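Local coordinates for YbbR family protein (Desulfitobacterium hafniense, PDB 3LYW), which is of unknown function, this piece being an all-beta segment, probably one YbbR domain, of a longer protein, at residues Ile10-Pro15 with Lys62-Pro67. Residues are numbered along the deposited sequence; the frame is centred on the assembly and turned at random.
Sequences IAKNTP and KVEPIP
Lys12 and Glu64 alone join the two segments, by a long salt bridge across the strand 44-48 that lies between their own strands. Ile10 makes backbone hydrogen bonds to Ala45 and Val47 that pair strand 4-12 parallel with strand 44-48, and its side chain packs on Phe44 rather than on 62-67. Ala11 touches Val47 and Ile20, where a small side chain probably suits the close approach of neighbouring strands, and carries the strand on to Lys12, whose CB again points toward Glu64. The lysine chain bends at chi2 (-70°) and then runs straight, which carries NZ to 3.9 Å from Glu64 OE2, the two side chains crossing at about a right angle. A water fills in the bridge: it accepts from Lys12 NZ at 2.7 Å and donates to Glu64 OE2 at 2.9 Å. Beyond, Asn13 leaves the strand with a positive phi (54°), a region asparagine tolerates well. On the other segment Glu64, just past strand 55-63, spends OE1 on a weak hydrogen bond to Phe44 N. Long, flexible, charged chains suit such a surface span; with water relaying the pair, the attraction is probably modest, an electrostatic link over the sheet rather than close packing.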
loop_
_atom_site.group_PDB
_atom_site.type_symbol
_atom_site.label_atom_id
_atom_site.label_comp_id
_atom_site.label_asym_id
_atom_site.label_seq_id
_atom_site.Cartn_x
_atom_site.Cartn_y
_atom_site.Cartn_z
ATOM N N ILE A 10 3.976 -0.810 0.769
ATOM C CA ILE A 10 5.140 0.055 0.923
ATOM C C ILE A 10 4.781 1.359 1.616
ATOM O O ILE A 10 3.710 1.925 1.382
ATOM C CB ILE A 10 5.750 0.392 -0.448
ATOM C CG1 ILE A 10 6.282 -0.885 -1.092
ATOM C CG2 ILE A 10 6.856 1.429 -0.298
ATOM C CD1 ILE A 10 7.217 -1.672 -0.191
ATOM N N ALA A 11 5.670 1.834 2.478
ATOM C CA ALA A 11 5.396 3.082 3.169
ATOM C C ALA A 11 6.092 4.228 2.449
ATOM O O ALA A 11 7.260 4.117 2.105
ATOM C CB ALA A 11 5.882 2.996 4.599
ATOM N N LYS A 12 5.370 5.318 2.215
ATOM C CA LYS A 12 5.961 6.484 1.567
ATOM C C LYS A 12 6.045 7.648 2.559
ATOM O O LYS A 12 5.247 7.756 3.494
ATOM C CB LYS A 12 5.129 6.897 0.355
ATOM C CG LYS A 12 4.960 5.815 -0.689
ATOM C CD LYS A 12 6.259 5.507 -1.430
ATOM C CE LYS A 12 6.006 4.524 -2.573
ATOM N NZ LYS A 12 7.248 4.176 -3.314
ATOM N N ASN A 13 7.035 8.508 2.354
ATOM C CA ASN A 13 7.250 9.667 3.192
ATOM C C ASN A 13 7.363 9.384 4.683
ATOM O O ASN A 13 6.861 10.146 5.507
ATOM C CB ASN A 13 6.151 10.691 2.918
ATOM C CG ASN A 13 6.077 11.073 1.450
ATOM O OD1 ASN A 13 5.078 10.828 0.785
ATOM N ND2 ASN A 13 7.144 11.664 0.940
ATOM N N THR A 14 8.023 8.283 5.031
ATOM C CA THR A 14 8.223 7.949 6.433
ATOM C C THR A 14 9.059 9.088 7.011
ATOM O O THR A 14 10.135 9.388 6.504
ATOM C CB THR A 14 9.013 6.634 6.597
ATOM O OG1 THR A 14 8.259 5.544 6.048
ATOM C CG2 THR A 14 9.293 6.358 8.077
ATOM N N PRO A 15 8.577 9.729 8.083
ATOM C CA PRO A 15 9.306 10.834 8.702
ATOM C C PRO A 15 10.760 10.495 8.953
ATOM O O PRO A 15 11.081 9.378 9.328
ATOM C CB PRO A 15 8.538 11.062 9.993
ATOM C CG PRO A 15 7.133 10.791 9.568
ATOM C CD PRO A 15 7.284 9.514 8.754
ATOM N N LYS A 62 -3.526 2.586 -0.445
ATOM C CA LYS A 62 -3.744 3.055 -1.803
ATOM C C LYS A 62 -2.929 2.190 -2.755
ATOM O O LYS A 62 -2.048 1.459 -2.322
ATOM C CB LYS A 62 -3.300 4.513 -1.907
ATOM C CG LYS A 62 -4.004 5.429 -0.906
ATOM C CD LYS A 62 -3.235 6.725 -0.711
ATOM C CE LYS A 62 -3.868 7.586 0.371
ATOM N NZ LYS A 62 -2.972 8.699 0.804
ATOM N N VAL A 63 -3.206 2.281 -4.050
ATOM C CA VAL A 63 -2.476 1.490 -5.029
ATOM C C VAL A 63 -1.790 2.359 -6.068
ATOM O O VAL A 63 -2.372 3.311 -6.578
ATOM C CB VAL A 63 -3.406 0.485 -5.741
ATOM C CG1 VAL A 63 -2.643 -0.271 -6.805
ATOM C CG2 VAL A 63 -3.989 -0.479 -4.727
ATOM N N GLU A 64 -0.543 2.031 -6.384
ATOM C CA GLU A 64 0.174 2.811 -7.385
ATOM C C GLU A 64 -0.572 2.617 -8.704
ATOM O O GLU A 64 -1.077 1.531 -8.978
ATOM C CB GLU A 64 1.617 2.321 -7.520
ATOM C CG GLU A 64 2.343 2.205 -6.192
ATOM C CD GLU A 64 3.806 1.834 -6.358
ATOM O OE1 GLU A 64 4.095 0.915 -7.154
ATOM O OE2 GLU A 64 4.664 2.451 -5.687
ATOM N N PRO A 65 -0.677 3.679 -9.522
ATOM C CA PRO A 65 -1.372 3.604 -10.814
ATOM C C PRO A 65 -0.871 2.449 -11.692
ATOM O O PRO A 65 0.331 2.225 -11.804
ATOM C CB PRO A 65 -1.078 4.966 -11.437
ATOM C CG PRO A 65 -1.040 5.870 -10.244
ATOM C CD PRO A 65 -0.233 5.057 -9.244
ATOM N N ILE A 66 -1.802 1.716 -12.293
ATOM C CA ILE A 66 -1.465 0.601 -13.179
ATOM C C ILE A 66 -2.111 0.859 -14.532
ATOM O O ILE A 66 -3.324 0.999 -14.621
ATOM C CB ILE A 66 -2.020 -0.735 -12.653
ATOM C CG1 ILE A 66 -1.473 -1.020 -11.258
ATOM C CG2 ILE A 66 -1.645 -1.861 -13.601
ATOM C CD1 ILE A 66 -2.112 -2.234 -10.602
ATOM N N PRO A 67 -1.309 0.917 -15.605
ATOM C CA PRO A 67 -1.869 1.164 -16.937
ATOM C C PRO A 67 -3.004 0.217 -17.338
ATOM O O PRO A 67 -2.931 -0.995 -17.138
ATOM C CB PRO A 67 -0.653 1.026 -17.850
ATOM C CG PRO A 67 0.470 1.501 -16.974
ATOM C CD PRO A 67 0.159 0.826 -15.661
HETATM O O HOH W 1 7.252 1.794 -4.647
#